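Ulvan Lyase-PL25 (Pseudoalteromonas sp. PLSV, PDB 5UAM) degrades ulvan, the main cell-wall polysaccharide of green seaweeds, as a lyase of polysaccharide lyase family 25 with a beta-propeller fold. Local coordinates at residues N32-P37 with S435-K440; T213-V218 with V241-G246. One frame throughout, in Å; residues are numbered along the deposited sequence.

Interaction 1: N32-P37 with S435-K440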
loop_
_atom_site.group_PDB
_atom_site.type_symbol
_atom_site.label_atom_id
_atom_site.label_comp_id
_atom_site.label_asym_id
_atom_site.label_seq_id
_atom_site.Cartn_x
_atom_site.Cartn_y
_atom_site.Cartn_z
ATOM N N ASN A 32 20.477 1.261 2.355
ATOM C CA ASN A 32 20.266 0.921 3.761
ATOM C C ASN A 32 18.856 0.428 4.065
ATOM O O ASN A 32 18.465 0.412 5.231
ATOM C CB ASN A 32 20.612 2.100 4.677
ATOM C CG ASN A 32 19.710 3.285 4.482
ATOM O OD1 ASN A 32 18.944 3.372 3.521
ATOM N ND2 ASN A 32 19.783 4.231 5.430
ATOM N N GLY A 33 18.094 -0.029 3.075
ATOM C CA GLY A 33 16.790 -0.583 3.376
ATOM C C GLY A 33 16.898 -1.838 4.224
ATOM O O GLY A 33 17.901 -2.538 4.199
ATOM N N VAL A 34 15.827 -2.132 4.983
ATOM C CA VAL A 34 15.750 -3.357 5.772
ATOM C C VAL A 34 14.409 -4.049 5.559
ATOM O O VAL A 34 13.398 -3.423 5.232
ATOM C CB VAL A 34 15.981 -3.166 7.289
ATOM C CG1 VAL A 34 17.266 -2.411 7.531
ATOM C CG2 VAL A 34 14.814 -2.479 7.955
ATOM N N GLY A 35 14.420 -5.365 5.777
ATOM C CA GLY A 35 13.174 -6.132 5.749
ATOM C C GLY A 35 12.527 -6.073 4.382
ATOM O O GLY A 35 13.159 -6.379 3.369
ATOM N N ASN A 36 11.247 -5.705 4.344
ATOM C CA ASN A 36 10.563 -5.297 3.116
ATOM C C ASN A 36 10.503 -3.781 3.155
ATOM O O ASN A 36 9.719 -3.219 3.937
ATOM C CB ASN A 36 9.134 -5.849 3.059
ATOM C CG ASN A 36 9.074 -7.319 2.957
ATOM O OD1 ASN A 36 9.995 -7.979 2.475
ATOM N ND2 ASN A 36 7.963 -7.880 3.417
ATOM N N PRO A 37 11.313 -3.054 2.383
ATOM C CA PRO A 37 11.370 -1.605 2.589
ATOM C C PRO A 37 10.213 -0.828 2.003
ATOM O O PRO A 37 10.076 0.359 2.323
ATOM C CB PRO A 37 12.677 -1.192 1.912
ATOM C CG PRO A 37 13.515 -2.412 1.931
ATOM C CD PRO A 37 12.537 -3.559 1.740
ATOM N N SER A 435 19.744 -9.824 1.298
ATOM C CA SER A 435 19.531 -10.182 2.691
ATOM C C SER A 435 18.457 -9.260 3.232
ATOM O O SER A 435 17.757 -8.587 2.478
ATOM C CB SER A 435 20.817 -10.073 3.491
ATOM O OG SER A 435 21.186 -8.730 3.597
ATOM N N ASP A 436 18.299 -9.233 4.547
ATOM C CA ASP A 436 17.283 -8.353 5.107
ATOM C C ASP A 436 17.837 -7.024 5.598
ATOM O O ASP A 436 17.088 -6.237 6.180
ATOM C CB ASP A 436 16.464 -9.068 6.178
ATOM C CG ASP A 436 17.288 -9.593 7.297
ATOM O OD1 ASP A 436 18.502 -9.312 7.365
ATOM O OD2 ASP A 436 16.700 -10.323 8.130
ATOM N N GLU A 437 19.102 -6.714 5.324
ATOM C CA GLU A 437 19.651 -5.395 5.615
ATOM C C GLU A 437 20.497 -4.939 4.438
ATOM O O GLU A 437 20.808 -5.713 3.536
ATOM C CB GLU A 437 20.443 -5.370 6.918
ATOM C CG GLU A 437 19.650 -5.827 8.147
ATOM C CD GLU A 437 20.477 -5.769 9.413
ATOM O OE1 GLU A 437 21.199 -4.770 9.606
ATOM O OE2 GLU A 437 20.424 -6.725 10.203
ATOM N N GLY A 438 20.840 -3.652 4.432
ATOM C CA GLY A 438 21.666 -3.124 3.353
ATOM C C GLY A 438 21.015 -3.184 1.988
ATOM O O GLY A 438 21.697 -3.380 0.974
ATOM N N ILE A 439 19.703 -3.009 1.933
ATOM C CA ILE A 439 18.953 -3.216 0.709
ATOM C C ILE A 439 19.044 -1.979 -0.170
ATOM O O ILE A 439 18.771 -0.853 0.274
ATOM C CB ILE A 439 17.488 -3.558 1.041
ATOM C CG1 ILE A 439 17.419 -4.890 1.767
ATOM C CG2 ILE A 439 16.640 -3.602 -0.233
ATOM C CD1 ILE A 439 16.078 -5.213 2.346
ATOM N N LYS A 440 19.409 -2.192 -1.430
ATOM C CA LYS A 440 19.521 -1.111 -2.398
ATOM C C LYS A 440 18.149 -0.689 -2.899
ATOM O O LYS A 440 17.278 -1.523 -3.195
ATOM C CB LYS A 440 20.421 -1.517 -3.561
ATOM C CG LYS A 440 21.855 -1.691 -3.130
ATOM C CD LYS A 440 22.726 -2.104 -4.316
ATOM C CE LYS A 440 24.184 -2.274 -3.930
ATOM N NZ LYS A 440 24.394 -3.493 -3.109
HETATM O O HOH W 1 20.342 -1.526 6.399
HETATM O O HOH W 2 14.724 -8.594 2.840
#
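Three flat peptide carbonyls, of Ile439, Gly33 and Asp436, each receive an N-H from the facing segment. Gly33 N lies in the plane of the Ile439 carbonyl, on a lone pair of O, at 3.0 Å. Ile439 N returns a bond to Gly33 O (2.9 Å), tilted 25° from that carbonyl's plane, and Gly35 N reaches Asp436 O (2.8 Å) with a tilt of 28°. Val34 CA adds a CA-H...O contact to Asp436 O at 3.2 Å. Gly438 and Ile439 both face Gly33 in a G1 beta bulge; a water accepts from Gly438 N and donates weakly to Asn32 O. A second water links Gly35 O to Ser435 O.

Ile439 supplies the apolar part. Its CD1, anti to CA (chi2 170°), lies 3.3 Å from Gly35 O and 3.8 Å from Pro37 CG, and Ala431 of strand 428-433 touches both side chains. Lys95 forms salt bridges with Asp436 and Glu437.

Strand 30-33 thus completes a four-stranded sheet otherwise from the chain's end, the velcro closure of a beta-propeller. Gly33 packs bare against Ile439, and Gly35 and Gly438 have positive phi. The direct backbone bonds are consistent with a well-defined path into Asn36, a probable substrate-binding residue also bonded to Asn98 and Lys433.

Interaction 2: T213-V218 with V241-G246. With ZN (zinc ion), chain D.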
loop_
_atom_site.group_PDB
_atom_site.type_symbol
_atom_site.label_atom_id
_atom_site.label_comp_id
_atom_site.label_asym_id
_atom_site.label_seq_id
_atom_site.Cartn_x
_atom_site.Cartn_y
_atom_site.Cartn_z
ATOM N N THR A 213 -21.638 -15.313 13.455
ATOM C CA THR A 213 -22.625 -16.126 14.155
ATOM C C THR A 213 -22.702 -17.555 13.634
ATOM O O THR A 213 -23.415 -18.369 14.225
ATOM C CB THR A 213 -24.013 -15.482 14.059
ATOM O OG1 THR A 213 -24.383 -15.356 12.676
ATOM C CG2 THR A 213 -23.998 -14.093 14.704
ATOM N N ASP A 214 -21.985 -17.878 12.553
ATOM C CA ASP A 214 -22.058 -19.197 11.932
ATOM C C ASP A 214 -20.809 -20.042 12.127
ATOM O O ASP A 214 -20.895 -21.270 12.028
ATOM C CB ASP A 214 -22.317 -19.048 10.424
ATOM C CG ASP A 214 -21.243 -18.223 9.713
ATOM O OD1 ASP A 214 -20.760 -17.199 10.257
ATOM O OD2 ASP A 214 -20.887 -18.600 8.576
ATOM N N ILE A 215 -19.655 -19.420 12.384
ATOM C CA ILE A 215 -18.387 -20.115 12.584
ATOM C C ILE A 215 -17.613 -19.392 13.679
ATOM O O ILE A 215 -17.924 -18.257 14.039
ATOM C CB ILE A 215 -17.543 -20.164 11.291
ATOM C CG1 ILE A 215 -17.246 -18.748 10.771
ATOM C CG2 ILE A 215 -18.265 -20.987 10.222
ATOM C CD1 ILE A 215 -16.279 -18.725 9.583
ATOM N N ASP A 216 -16.586 -20.065 14.205
ATOM C CA ASP A 216 -15.775 -19.517 15.299
ATOM C C ASP A 216 -14.646 -18.652 14.731
ATOM O O ASP A 216 -13.462 -19.000 14.738
ATOM C CB ASP A 216 -15.229 -20.645 16.166
ATOM C CG ASP A 216 -16.309 -21.364 16.942
ATOM O OD1 ASP A 216 -17.279 -20.703 17.367
ATOM O OD2 ASP A 216 -16.184 -22.593 17.132
ATOM N N ALA A 217 -15.044 -17.486 14.231
ATOM C CA ALA A 217 -14.129 -16.561 13.584
ATOM C C ALA A 217 -14.699 -15.157 13.705
ATOM O O ALA A 217 -15.860 -14.961 14.082
ATOM C CB ALA A 217 -13.923 -16.931 12.113
ATOM N N VAL A 218 -13.862 -14.181 13.371
ATOM C CA VAL A 218 -14.204 -12.766 13.432
ATOM C C VAL A 218 -14.056 -12.191 12.031
ATOM O O VAL A 218 -13.112 -12.530 11.307
ATOM C CB VAL A 218 -13.283 -12.035 14.435
ATOM C CG1 VAL A 218 -13.472 -10.521 14.378
ATOM C CG2 VAL A 218 -13.536 -12.551 15.840
ATOM N N VAL A 241 -10.950 -14.180 6.957
ATOM C CA VAL A 241 -11.599 -15.092 7.900
ATOM C C VAL A 241 -10.636 -15.219 9.073
ATOM O O VAL A 241 -9.647 -15.949 8.988
ATOM C CB VAL A 241 -11.869 -16.468 7.283
ATOM C CG1 VAL A 241 -12.760 -17.290 8.229
ATOM C CG2 VAL A 241 -12.451 -16.373 5.871
ATOM N N CYS A 242 -10.911 -14.522 10.167
ATOM C CA CYS A 242 -9.973 -14.464 11.280
ATOM C C CYS A 242 -10.397 -15.511 12.307
ATOM O O CYS A 242 -11.204 -15.262 13.209
ATOM C CB CYS A 242 -9.899 -13.053 11.848
ATOM S SG CYS A 242 -8.586 -12.872 13.067
ATOM N N TRP A 243 -9.829 -16.705 12.171
ATOM C CA TRP A 243 -10.265 -17.863 12.939
ATOM C C TRP A 243 -9.788 -17.790 14.384
ATOM O O TRP A 243 -8.666 -17.355 14.660
ATOM C CB TRP A 243 -9.682 -19.136 12.322
ATOM C CG TRP A 243 -10.308 -19.558 11.025
ATOM C CD1 TRP A 243 -9.803 -19.373 9.761
ATOM C CD2 TRP A 243 -11.550 -20.246 10.864
ATOM N NE1 TRP A 243 -10.658 -19.919 8.830
ATOM C CE2 TRP A 243 -11.738 -20.454 9.481
ATOM C CE3 TRP A 243 -12.524 -20.707 11.753
ATOM C CZ2 TRP A 243 -12.859 -21.117 8.973
ATOM C CZ3 TRP A 243 -13.636 -21.365 11.240
ATOM C CH2 TRP A 243 -13.799 -21.543 9.866
ATOM N N ASP A 244 -10.643 -18.239 15.301
ATOM C CA ASP A 244 -10.223 -18.460 16.675
ATOM C C ASP A 244 -9.189 -19.578 16.707
ATOM O O ASP A 244 -9.185 -20.473 15.855
ATOM C CB ASP A 244 -11.409 -18.909 17.544
ATOM C CG ASP A 244 -12.431 -17.811 17.783
ATOM O OD1 ASP A 244 -12.183 -16.638 17.422
ATOM O OD2 ASP A 244 -13.494 -18.142 18.349
ATOM N N GLY A 245 -8.332 -19.553 17.724
ATOM C CA GLY A 245 -7.396 -20.646 17.916
ATOM C C GLY A 245 -8.105 -21.982 17.995
ATOM O O GLY A 245 -9.157 -22.093 18.634
ATOM N N GLY A 246 -7.546 -22.999 17.339
ATOM C CA GLY A 246 -8.113 -24.331 17.337
ATOM C C GLY A 246 -9.351 -24.515 16.487
ATOM O O GLY A 246 -9.861 -25.639 16.407
HETATM ZN ZN ZN D . -6.712 -12.975 11.761
#
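Ala217 and Trp243 form a non-hydrogen-bonded antiparallel pair, and next to it Val218 and Cys242 form a hydrogen-bonded one. Val218 N donates to Cys242 O at 2.9 Å, and Cys242 N donates back to Val218 O at 3.2 Å. A third, nearly straight bond runs from Asp244 N to Asp216 O (3.0 Å, 171° at the hydrogen). Cys242 O is gripped further by Arg185, while Ala217 CA makes a CA-H...O contact with the same oxygen.

Apolar packing gathers on the side of the sheet that carries Ala217 and Trp243. Val241 CG1 stands above the indole plane, toward the rim, and Ala217 CB lies on the same side, 4.0 Å from the rim atom CE3 of Trp243. The Ile215 side chain crosses that of Trp243 at about a right angle, its CD1 touching Trp243 CH2 at 3.8 Å and also meeting Val241 CG1. The indole NE1 bonds to Glu257.

The two segments close the open end of the beta hairpin made by strands 217-227 and 232-243, part of the largest sheet of this propeller protein. At the start of the pairing, an inverse gamma turn centred on Asp216 bends the chain, with a weak bond from Ala217 N to Ile215 O.

Metal coordination belongs to the other side of the sheet, that of Val218 and Cys242. Cys242 SG, anti to its backbone N (chi1 -172°), binds the zinc ion at 2.3 Å; His184, His240 and His254 complete the site, which is probably structural.

Among the charged groups, Asp244 CG sits 3.4 Å from Asp216 O, and its carboxylate makes salt bridges with Arg185 and Arg211. These arginines probably offset the repulsion from the carboxylate of Asp216, whose OD1 is 4.7 Å from Asp244 OD2.

How the interactions relate
The two contacts share no strand, and their centres lie 35 Å apart; in sequence, interaction 2 is nested within the 397 residues that separate the two segments of interaction 1. Both are partly buried antiparallel pairings at strand ends, each with three direct backbone bonds, but they differ in span. Residues 32-37 and 435-440 bring the chain's two ends together, whereas 213-218 and 241-246 join neighbouring strands of one hairpin, farther from the centre of the chain. Glycines, a bulge and bridging waters mark interaction 1, near probable substrate-binding residues. Interaction 2 relies more on side chains, with an indole cluster on one face and zinc coordination on the other.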